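Local structure of Low molecular weight phosphotyrosine protein phosphatase 1 (Drosophila melanogaster, 7CUY) at residues R3-I8 / Y83-D88; Q76-F81 / K101-E106. The protein probably removes phosphate from tyrosine-phosphorylated proteins, low-molecular-weight aryl phosphates and acyl phosphates. All blocks are in the same frame, centred on the assembly; numbering follows the deposited sequence.

Contact 1: residues R3-I8 / Y83-D88; sequences RKVLMI and YIFGMD
Met7 has CG anti to its carbonyl carbon (chi1 -54°), CG of Phe85 is likewise anti to its own (chi1 -75°), and the two side chains run side by side, pointing the same way. The bend at chi2 of Met7 (-68°) turns SD toward the Phe85 ring, where it lies obliquely, 3.7 Å from Phe85 CD2, in a Met-aromatic contact. Val5 meets the same ring differently: its CG1 comes in plane at the ring edge, 3.7 Å from Phe85 CE2, while its other methyl, CG2, packs obliquely against the Tyr83 ring, 3.9 Å from CD2. The backbones form a parallel ladder, in which Tyr83 N donates to Lys4 O, Leu6 N to Tyr83 O, Phe85 N to Leu6 O and Ile8 N to Phe85 O, the last at 2.8 Å. Strands 3-9 and 83-86 are the central pair of the four-stranded parallel sheet of this phosphatase. Val5, Met7, Tyr83 and Phe85 occupy one face, on which Phe148 sets its ring edge-to-face with both aromatic residues. On the opposite face, that of Leu6 and Ile84, Ile8 CG1 sits 3.6 Å from Ile84 CG2. Met87 CG lies 3.4 Å from Ile8 O, and the bends beyond it bring CE back to the same oxygen (3.6 Å); the side chain is close to Cys9 and Arg15, by similarity the nucleophile and a second active-site residue. Asp88, N-cap of the following helix, forms a salt bridge with Arg15. At the other end a water bridges Arg3 NH1, 2.9 Å away, and Tyr83 OH; Arg3 NH1 also donates to Leu153 O.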
loop_
_atom_site.group_PDB
_atom_site.type_symbol
_atom_site.label_atom_id
_atom_site.label_comp_id
_atom_site.label_asym_id
_atom_site.label_seq_id
_atom_site.Cartn_x
_atom_site.Cartn_y
_atom_site.Cartn_z
ATOM N N ARG A 3 -13.252 -9.549 1.380
ATOM C CA ARG A 3 -11.859 -9.558 1.804
ATOM C C ARG A 3 -11.420 -8.110 1.929
ATOM O O ARG A 3 -11.783 -7.283 1.102
ATOM C CB ARG A 3 -10.972 -10.273 0.772
ATOM C CG ARG A 3 -10.737 -11.773 0.955
ATOM C CD ARG A 3 -11.718 -12.649 0.158
ATOM N NE ARG A 3 -11.858 -12.364 -1.277
ATOM C CZ ARG A 3 -11.213 -13.016 -2.248
ATOM N NH1 ARG A 3 -10.338 -13.975 -1.949
ATOM N NH2 ARG A 3 -11.429 -12.707 -3.525
ATOM N N LYS A 4 -10.639 -7.792 2.948
ATOM C CA LYS A 4 -10.222 -6.413 3.148
ATOM C C LYS A 4 -8.703 -6.332 3.202
ATOM O O LYS A 4 -8.074 -7.075 3.957
ATOM C CB LYS A 4 -10.858 -5.844 4.412
ATOM C CG LYS A 4 -12.364 -5.603 4.256
ATOM C CD LYS A 4 -12.959 -4.895 5.460
ATOM C CE LYS A 4 -14.482 -4.728 5.338
ATOM N NZ LYS A 4 -15.230 -5.340 6.482
ATOM N N VAL A 5 -8.130 -5.417 2.408
ATOM C CA VAL A 5 -6.685 -5.212 2.283
ATOM C C VAL A 5 -6.370 -3.782 2.709
ATOM O O VAL A 5 -7.059 -2.847 2.285
ATOM C CB VAL A 5 -6.199 -5.448 0.836
ATOM C CG1 VAL A 5 -4.754 -4.965 0.654
ATOM C CG2 VAL A 5 -6.291 -6.921 0.454
ATOM N N LEU A 6 -5.327 -3.607 3.523
ATOM C CA LEU A 6 -4.898 -2.291 4.010
ATOM C C LEU A 6 -3.441 -2.058 3.646
ATOM O O LEU A 6 -2.569 -2.827 4.066
ATOM C CB LEU A 6 -5.082 -2.187 5.527
ATOM C CG LEU A 6 -4.769 -0.833 6.182
ATOM C CD1 LEU A 6 -5.731 0.271 5.683
ATOM C CD2 LEU A 6 -4.802 -0.933 7.706
ATOM N N MET A 7 -3.161 -1.014 2.867
ATOM C CA MET A 7 -1.774 -0.665 2.548
ATOM C C MET A 7 -1.236 0.361 3.539
ATOM O O MET A 7 -1.869 1.387 3.766
ATOM C CB MET A 7 -1.654 -0.106 1.130
ATOM C CG MET A 7 -2.241 -1.009 0.069
ATOM S SD MET A 7 -1.310 -2.526 -0.127
ATOM C CE MET A 7 -2.033 -3.159 -1.675
ATOM N N ILE A 8 -0.042 0.109 4.084
ATOM C CA ILE A 8 0.564 0.943 5.121
ATOM C C ILE A 8 1.925 1.419 4.633
ATOM O O ILE A 8 2.723 0.619 4.124
ATOM C CB ILE A 8 0.751 0.151 6.440
ATOM C CG1 ILE A 8 -0.586 -0.319 7.010
ATOM C CG2 ILE A 8 1.548 0.943 7.458
ATOM C CD1 ILE A 8 -1.602 0.784 7.141
ATOM N N TYR A 83 -5.612 -8.575 5.344
ATOM C CA TYR A 83 -4.241 -8.408 4.898
ATOM C C TYR A 83 -3.809 -6.986 5.189
ATOM O O TYR A 83 -4.504 -6.043 4.810
ATOM C CB TYR A 83 -4.125 -8.686 3.399
ATOM C CG TYR A 83 -4.654 -10.047 3.029
ATOM C CD1 TYR A 83 -3.896 -11.189 3.270
ATOM C CD2 TYR A 83 -5.908 -10.193 2.447
ATOM C CE1 TYR A 83 -4.380 -12.455 2.934
ATOM C CE2 TYR A 83 -6.409 -11.437 2.116
ATOM C CZ TYR A 83 -5.635 -12.572 2.355
ATOM O OH TYR A 83 -6.126 -13.814 2.016
ATOM N N ILE A 84 -2.672 -6.826 5.858
ATOM C CA ILE A 84 -2.055 -5.521 6.056
ATOM C C ILE A 84 -0.644 -5.570 5.480
ATOM O O ILE A 84 0.136 -6.455 5.836
ATOM C CB ILE A 84 -2.034 -5.129 7.543
ATOM C CG1 ILE A 84 -3.464 -5.147 8.101
ATOM C CG2 ILE A 84 -1.434 -3.765 7.699
ATOM C CD1 ILE A 84 -3.617 -4.562 9.476
ATOM N N PHE A 85 -0.326 -4.631 4.593
ATOM C CA PHE A 85 0.925 -4.602 3.840
ATOM C C PHE A 85 1.808 -3.437 4.275
ATOM O O PHE A 85 1.373 -2.283 4.246
ATOM C CB PHE A 85 0.667 -4.453 2.333
ATOM C CG PHE A 85 0.157 -5.700 1.654
ATOM C CD1 PHE A 85 1.030 -6.693 1.251
ATOM C CD2 PHE A 85 -1.186 -5.854 1.386
ATOM C CE1 PHE A 85 0.558 -7.831 0.594
ATOM C CE2 PHE A 85 -1.662 -6.988 0.750
ATOM C CZ PHE A 85 -0.790 -7.977 0.353
ATOM N N GLY A 86 3.081 -3.733 4.618
ATOM C CA GLY A 86 4.081 -2.693 4.716
ATOM C C GLY A 86 4.833 -2.545 3.407
ATOM O O GLY A 86 4.779 -3.406 2.537
ATOM N N MET A 87 5.548 -1.436 3.271
ATOM C CA MET A 87 6.335 -1.200 2.069
ATOM C C MET A 87 7.806 -1.580 2.215
ATOM O O MET A 87 8.434 -1.963 1.219
ATOM C CB MET A 87 6.233 0.270 1.654
ATOM C CG MET A 87 4.798 0.753 1.453
ATOM S SD MET A 87 3.970 -0.050 0.063
ATOM C CE MET A 87 2.569 -0.783 0.862
ATOM N N ASP A 88 8.374 -1.465 3.419
ATOM C CA ASP A 88 9.793 -1.729 3.641
ATOM C C ASP A 88 9.965 -2.379 5.012
ATOM O O ASP A 88 9.001 -2.574 5.754
ATOM C CB ASP A 88 10.622 -0.439 3.490
ATOM C CG ASP A 88 10.260 0.615 4.496
ATOM O OD1 ASP A 88 9.611 0.276 5.502
ATOM O OD2 ASP A 88 10.616 1.801 4.284
HETATM O O HOH W 1 -8.661 -14.747 0.317
#

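Contact 2: residues Q76-F81 / K101-E106; sequences QDFSEF and KGSKAE
Ala105 N donates to Phe78 O across 3.1 Å, reaching the carbonyl from a position tilted 17° out of its plane. The same carbonyl oxygen is packed by carbon atoms: Ser103 CB lies 3.5 Å from Phe78 O, and CB of Ala105 touches both Phe78 O and Phe81 O, 3.3 Å from the latter. Ala105 CA also makes a CA-H...O contact with Phe81 O. Beside this bond Ser103 OG comes within 3.7 Å of Phe78 CB, in a position set by chi1 of 46°, which leaves the hydroxyl between the backbone N and the carbonyl carbon; its hydrogen bond is to Pro100 O. The contact joins the short helix 77-80, just before strand 83-86, to the loop that leads from helix 89-98 into edge strand 106-109 of the parallel sheet. At the solvent side Lys104 stretches out beyond CG and brings NZ to the carbonyl oxygens at the C-terminal end of that helix, with a weak hydrogen bond of 3.5 Å to Ser79 O and a long, weak ion pair with Asp82. Farther out, Asp77 OD2 forms a salt bridge with Arg71 and accepts from Arg74 N. The Phe78 ring packs on Ile73, Ala99, Pro100 and Ile84, while the Phe81 ring, with Glu80 CG 4.2 Å above one face, offset toward the rim, is directed to Lys4 and Leu6 of strand 3-9.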
loop_
_atom_site.group_PDB
_atom_site.type_symbol
_atom_site.label_atom_id
_atom_site.label_comp_id
_atom_site.label_asym_id
_atom_site.label_seq_id
_atom_site.Cartn_x
_atom_site.Cartn_y
_atom_site.Cartn_z
ATOM N N GLN A 76 -7.838 -1.268 15.837
ATOM C CA GLN A 76 -8.956 -2.050 15.322
ATOM C C GLN A 76 -8.743 -2.457 13.866
ATOM O O GLN A 76 -9.419 -3.378 13.392
ATOM C CB GLN A 76 -10.277 -1.298 15.463
ATOM C CG GLN A 76 -10.612 -0.373 14.302
ATOM C CD GLN A 76 -12.087 -0.028 14.237
ATOM O OE1 GLN A 76 -12.503 1.075 14.624
ATOM N NE2 GLN A 76 -12.892 -0.967 13.731
ATOM N N ASP A 77 -7.817 -1.795 13.156
ATOM C CA ASP A 77 -7.446 -2.237 11.816
ATOM C C ASP A 77 -7.002 -3.689 11.830
ATOM O O ASP A 77 -7.327 -4.451 10.918
ATOM C CB ASP A 77 -6.330 -1.367 11.246
ATOM C CG ASP A 77 -6.798 0.016 10.847
ATOM O OD1 ASP A 77 -7.967 0.179 10.431
ATOM O OD2 ASP A 77 -5.984 0.956 10.952
ATOM N N PHE A 78 -6.269 -4.102 12.866
ATOM C CA PHE A 78 -5.770 -5.473 12.863
ATOM C C PHE A 78 -6.880 -6.495 13.058
ATOM O O PHE A 78 -6.642 -7.683 12.830
ATOM C CB PHE A 78 -4.689 -5.657 13.928
ATOM C CG PHE A 78 -3.467 -4.818 13.691
ATOM C CD1 PHE A 78 -2.386 -5.322 12.978
ATOM C CD2 PHE A 78 -3.406 -3.521 14.167
ATOM C CE1 PHE A 78 -1.259 -4.544 12.747
ATOM C CE2 PHE A 78 -2.281 -2.737 13.950
ATOM C CZ PHE A 78 -1.209 -3.248 13.244
ATOM N N SER A 79 -8.078 -6.069 13.458
ATOM C CA SER A 79 -9.238 -6.954 13.493
ATOM C C SER A 79 -10.163 -6.787 12.296
ATOM O O SER A 79 -10.950 -7.697 12.015
ATOM C CB SER A 79 -10.065 -6.721 14.764
ATOM O OG SER A 79 -9.324 -7.009 15.933
ATOM N N GLU A 80 -10.101 -5.653 11.593
ATOM C CA GLU A 80 -10.971 -5.455 10.443
ATOM C C GLU A 80 -10.381 -6.003 9.141
ATOM O O GLU A 80 -11.121 -6.534 8.301
ATOM C CB GLU A 80 -11.298 -3.967 10.277
ATOM C CG GLU A 80 -12.236 -3.704 9.075
ATOM C CD GLU A 80 -12.625 -2.230 8.896
ATOM O OE1 GLU A 80 -12.659 -1.487 9.906
ATOM O OE2 GLU A 80 -12.922 -1.836 7.745
ATOM N N PHE A 81 -9.071 -5.885 8.934
ATOM C CA PHE A 81 -8.491 -6.233 7.641
ATOM C C PHE A 81 -7.920 -7.646 7.650
ATOM O O PHE A 81 -7.351 -8.100 8.645
ATOM C CB PHE A 81 -7.422 -5.213 7.234
ATOM C CG PHE A 81 -7.994 -3.863 6.947
ATOM C CD1 PHE A 81 -8.156 -2.940 7.960
ATOM C CD2 PHE A 81 -8.431 -3.537 5.670
ATOM C CE1 PHE A 81 -8.714 -1.696 7.700
ATOM C CE2 PHE A 81 -8.997 -2.300 5.396
ATOM C CZ PHE A 81 -9.140 -1.376 6.409
ATOM N N LYS A 101 -1.464 -9.261 19.677
ATOM C CA LYS A 101 -1.136 -10.668 19.507
ATOM C C LYS A 101 -2.394 -11.490 19.296
ATOM O O LYS A 101 -3.340 -11.416 20.084
ATOM C CB LYS A 101 -0.382 -11.193 20.726
ATOM C CG LYS A 101 -0.289 -12.714 20.763
ATOM C CD LYS A 101 0.764 -13.151 21.764
ATOM C CE LYS A 101 1.003 -14.655 21.701
ATOM N NZ LYS A 101 1.112 -15.224 23.075
ATOM N N GLY A 102 -2.396 -12.280 18.222
ATOM C CA GLY A 102 -3.527 -13.113 17.902
ATOM C C GLY A 102 -4.600 -12.451 17.083
ATOM O O GLY A 102 -5.635 -13.085 16.843
ATOM N N SER A 103 -4.404 -11.199 16.661
ATOM C CA SER A 103 -5.373 -10.535 15.797
ATOM C C SER A 103 -5.387 -11.187 14.414
ATOM O O SER A 103 -4.402 -11.783 13.972
ATOM C CB SER A 103 -5.055 -9.045 15.666
ATOM O OG SER A 103 -3.674 -8.840 15.409
ATOM N N LYS A 104 -6.510 -11.055 13.722
ATOM C CA LYS A 104 -6.715 -11.839 12.509
ATOM C C LYS A 104 -5.888 -11.364 11.309
ATOM O O LYS A 104 -5.567 -12.184 10.450
ATOM C CB LYS A 104 -8.215 -11.870 12.180
ATOM C CG LYS A 104 -8.630 -11.605 10.750
ATOM C CD LYS A 104 -10.078 -11.200 10.733
ATOM C CE LYS A 104 -10.499 -10.627 9.402
ATOM N NZ LYS A 104 -11.809 -9.928 9.516
ATOM N N ALA A 105 -5.499 -10.092 11.242
ATOM C CA ALA A 105 -4.770 -9.592 10.074
ATOM C C ALA A 105 -3.481 -10.366 9.809
ATOM O O ALA A 105 -2.679 -10.612 10.712
ATOM C CB ALA A 105 -4.420 -8.118 10.256
ATOM N N GLU A 106 -3.250 -10.680 8.542
ATOM C CA GLU A 106 -1.975 -11.223 8.097
ATOM C C GLU A 106 -1.051 -10.066 7.714
ATOM O O GLU A 106 -1.404 -9.246 6.860
ATOM C CB GLU A 106 -2.199 -12.177 6.916
ATOM C CG GLU A 106 -1.025 -13.113 6.658
ATOM C CD GLU A 106 -1.212 -14.027 5.438
ATOM O OE1 GLU A 106 -0.186 -14.392 4.812
ATOM O OE2 GLU A 106 -2.362 -14.397 5.125
#

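In the fold
Contact 1 lies in the core, its centre about 6 Å from the centre of the chain, whereas contact 2 is partly buried and about 16 Å from that centre. The first pairs two neighbouring strands through a regular backbone ladder with apolar packing on both faces; the second pins a loop to a short helix with one backbone hydrogen bond and a weak lysine bond. Contact 2 meets both strands of contact 1: strand 83-86 where Ile84 N lies 2.9 Å from Glu106 O, a probable hydrogen bond, and strand 3-9 through the Phe81 ring. Contact 1 comes close to the residues assigned by similarity to the active site, while contact 2 lies away from them.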